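Local coordinates for vacuolar-sorting protein BRO1 (Saccharomyces cerevisiae, PDB 1ZB1), which helps concentrate and sort cargo into the intralumenal vesicles of multivesicular bodies and recruits the DOA4 deubiquitinase to endosomes, at residues A[135-140]-A[146-151]. Numbering follows the deposited sequence.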
ATOM      1  N   GLN A 135      -2.651   2.932   7.681  1.00 18.96           N
ATOM      2  CA  GLN A 135      -2.877   3.905   8.750  1.00 18.83           C
ATOM      3  C   GLN A 135      -2.038   3.544   9.977  1.00 19.56           C
ATOM      4  O   GLN A 135      -1.552   4.427  10.691  1.00 20.02           O
ATOM      5  CB  GLN A 135      -4.362   3.968   9.114  1.00 21.06           C
ATOM      6  CG  GLN A 135      -5.247   4.409   7.943  1.00 20.22           C
ATOM      7  CD  GLN A 135      -6.722   4.462   8.296  1.00 21.00           C
ATOM      8  OE1 GLN A 135      -7.234   3.604   9.010  1.00 21.39           O
ATOM      9  NE2 GLN A 135      -7.420   5.468   7.772  1.00 20.96           N
ATOM     10  N   ILE A 136      -1.857   2.248  10.214  1.00 17.15           N
ATOM     11  CA  ILE A 136      -1.051   1.804  11.344  1.00 20.03           C
ATOM     12  C   ILE A 136       0.398   2.211  11.059  1.00 20.20           C
ATOM     13  O   ILE A 136       1.098   2.695  11.946  1.00 20.68           O
ATOM     14  CB  ILE A 136      -1.157   0.260  11.545  1.00 18.95           C
ATOM     15  CG1 ILE A 136      -2.590  -0.115  11.954  1.00 17.10           C
ATOM     16  CG2 ILE A 136      -0.173  -0.205  12.631  1.00 20.09           C
ATOM     17  CD1 ILE A 136      -2.854  -1.628  12.033  1.00 14.64           C
ATOM     18  N   ALA A 137       0.831   2.041   9.810  1.00 20.58           N
ATOM     19  CA  ALA A 137       2.189   2.400   9.409  1.00 20.02           C
ATOM     20  C   ALA A 137       2.414   3.896   9.597  1.00 23.27           C
ATOM     21  O   ALA A 137       3.469   4.317  10.070  1.00 23.34           O
ATOM     22  CB  ALA A 137       2.434   2.021   7.947  1.00 19.39           C
ATOM     23  N   ARG A 138       1.418   4.695   9.226  1.00 24.38           N
ATOM     24  CA  ARG A 138       1.520   6.146   9.358  1.00 27.78           C
ATOM     25  C   ARG A 138       1.668   6.537  10.823  1.00 29.75           C
ATOM     26  O   ARG A 138       2.509   7.363  11.179  1.00 30.25           O
ATOM     27  CB  ARG A 138       0.274   6.821   8.779  1.00 29.05           C
ATOM     28  CG  ARG A 138       0.336   8.338   8.783  1.00 32.48           C
ATOM     29  CD  ARG A 138      -0.956   8.945   8.270  1.00 36.80           C
ATOM     30  NE  ARG A 138      -0.832  10.380   8.015  1.00 41.16           N
ATOM     31  CZ  ARG A 138      -0.165  10.907   6.990  1.00 43.68           C
ATOM     32  NH1 ARG A 138       0.445  10.120   6.115  1.00 44.58           N
ATOM     33  NH2 ARG A 138      -0.113  12.225   6.836  1.00 45.73           N
ATOM     34  N   GLU A 139       0.840   5.924  11.663  1.00 30.68           N
ATOM     35  CA  GLU A 139       0.822   6.185  13.095  1.00 36.41           C
ATOM     36  C   GLU A 139       2.114   5.783  13.809  1.00 37.68           C
ATOM     37  O   GLU A 139       2.489   6.404  14.802  1.00 37.79           O
ATOM     38  CB  GLU A 139      -0.375   5.459  13.722  1.00 37.73           C
ATOM     39  CG  GLU A 139      -0.708   5.860  15.146  1.00 41.51           C
ATOM     40  CD  GLU A 139      -2.003   5.230  15.635  1.00 43.12           C
ATOM     41  OE1 GLU A 139      -2.079   3.981  15.675  1.00 44.99           O
ATOM     42  OE2 GLU A 139      -2.946   5.982  15.976  1.00 40.82           O
ATOM     43  N   ASN A 140       2.792   4.754  13.308  1.00 39.31           N
ATOM     44  CA  ASN A 140       4.034   4.281  13.923  1.00 43.15           C
ATOM     45  C   ASN A 140       5.276   4.724  13.157  1.00 45.15           C
ATOM     46  O   ASN A 140       6.352   4.157  13.335  1.00 45.49           O
ATOM     47  CB  ASN A 140       4.031   2.753  14.019  1.00 43.91           C
ATOM     48  CG  ASN A 140       2.905   2.219  14.889  1.00 46.30           C
ATOM     49  OD1 ASN A 140       2.612   1.022  14.878  1.00 46.96           O
ATOM     50  ND2 ASN A 140       2.273   3.103  15.654  1.00 46.03           N
ATOM     51  N   LYS A 146      10.885   0.159  11.278  1.00 34.80           N
ATOM     52  CA  LYS A 146      10.643  -1.283  11.306  1.00 34.19           C
ATOM     53  C   LYS A 146       9.150  -1.647  11.239  1.00 30.68           C
ATOM     54  O   LYS A 146       8.724  -2.420  10.371  1.00 28.17           O
ATOM     55  CB  LYS A 146      11.266  -1.887  12.570  1.00 36.28           C
ATOM     56  CG  LYS A 146      10.981  -3.368  12.765  1.00 39.56           C
ATOM     57  CD  LYS A 146      11.497  -3.874  14.112  1.00 42.75           C
ATOM     58  CE  LYS A 146      13.018  -3.981  14.144  1.00 44.62           C
ATOM     59  NZ  LYS A 146      13.714  -2.681  13.933  1.00 45.89           N
ATOM     60  N   ASN A 147       8.367  -1.091  12.156  1.00 28.33           N
ATOM     61  CA  ASN A 147       6.933  -1.368  12.213  1.00 27.52           C
ATOM     62  C   ASN A 147       6.188  -0.853  10.979  1.00 25.16           C
ATOM     63  O   ASN A 147       5.336  -1.547  10.422  1.00 24.04           O
ATOM     64  CB  ASN A 147       6.321  -0.733  13.462  1.00 30.06           C
ATOM     65  CG  ASN A 147       4.825  -0.965  13.554  1.00 32.44           C
ATOM     66  OD1 ASN A 147       4.376  -2.000  14.047  1.00 39.92           O
ATOM     67  ND2 ASN A 147       4.044  -0.010  13.054  1.00 33.91           N
ATOM     68  N   SER A 148       6.502   0.368  10.570  1.00 23.78           N
ATOM     69  CA  SER A 148       5.857   0.969   9.408  1.00 24.15           C
ATOM     70  C   SER A 148       6.116   0.168   8.141  1.00 22.53           C
ATOM     71  O   SER A 148       5.234   0.032   7.297  1.00 21.25           O
ATOM     72  CB  SER A 148       6.346   2.404   9.220  1.00 23.17           C
ATOM     73  OG  SER A 148       5.953   3.202  10.319  1.00 22.98           O
ATOM     74  N   ILE A 149       7.332  -0.356   8.003  1.00 21.24           N
ATOM     75  CA  ILE A 149       7.683  -1.150   6.830  1.00 19.70           C
ATOM     76  C   ILE A 149       6.853  -2.435   6.818  1.00 20.91           C
ATOM     77  O   ILE A 149       6.277  -2.816   5.789  1.00 19.97           O
ATOM     78  CB  ILE A 149       9.201  -1.505   6.825  1.00 19.42           C
ATOM     79  CG1 ILE A 149      10.022  -0.247   6.526  1.00 18.99           C
ATOM     80  CG2 ILE A 149       9.494  -2.586   5.782  1.00 19.25           C
ATOM     81  CD1 ILE A 149      11.526  -0.469   6.532  1.00 18.77           C
ATOM     82  N   ALA A 150       6.789  -3.093   7.972  1.00 18.38           N
ATOM     83  CA  ALA A 150       6.037  -4.337   8.111  1.00 19.68           C
ATOM     84  C   ALA A 150       4.549  -4.160   7.790  1.00 18.62           C
ATOM     85  O   ALA A 150       3.935  -5.030   7.176  1.00 17.76           O
ATOM     86  CB  ALA A 150       6.205  -4.886   9.525  1.00 19.20           C
ATOM     87  N   ASN A 151       3.972  -3.040   8.214  1.00 18.94           N
ATOM     88  CA  ASN A 151       2.559  -2.785   7.959  1.00 20.80           C
ATOM     89  C   ASN A 151       2.276  -2.388   6.506  1.00 18.82           C
ATOM     90  O   ASN A 151       1.241  -2.755   5.952  1.00 21.21           O
ATOM     91  CB  ASN A 151       2.030  -1.738   8.948  1.00 19.80           C
ATOM     92  CG  ASN A 151       1.639  -2.358  10.289  1.00 24.44           C
ATOM     93  OD1 ASN A 151       0.612  -3.033  10.394  1.00 22.99           O
ATOM     94  ND2 ASN A 151       2.468  -2.151  11.311  1.00 22.08           N
TER
HETATM   95  O   HOH W   1       7.915   2.265  12.424  1.00 25.51           O
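Two consecutive antiparallel helices of the Bro1 domain form a helical hairpin, and this contact lies at its turn end, where the backbones come closest at Ala137 and Ser148. The axes of the short segments run 8.0 Å apart at 168°. The approach is close because small residues meet at the centre: Ala137 CA lies 3.9 Å from Ser148 CA. Ser148 OG donates to Ala137 O at 2.7 Å, in the carbonyl plane and on a lone pair. Its torsion allows this, with OG beside the backbone N and turned from the carbonyl carbon (chi1 -64°). Ala137 O, in the last turn of its helix, also takes a weak bond from Asn140 N. A water extends the link, donating to Asn140 O at 2.6 Å and accepting from Ser148 N. It links the residue just past helix 118-139 to the first turn of helix 146-165. Deeper along the hairpin, Ala137 CB packs on Asn151 CB at 3.9 Å. Ile136 crosses the Asn151 side chain at about a right angle, its CG2 3.5 Å from Asn151 ND2. That amide is tied back to its own helix, since ND2 donates to Asn147 O at 3.1 Å from above the carbonyl plane. Asn147 O also accepts from Asn151 N. Toward the turn, the amides of Asn140 and Asn147 come together, but their modelled orientation is doubtful. Beyond the hairpin, Ile136 also rests on Pro65, Ser66 and Ser69 of helix 65-86, and Ser148 touches Leu193 of helix 176-198.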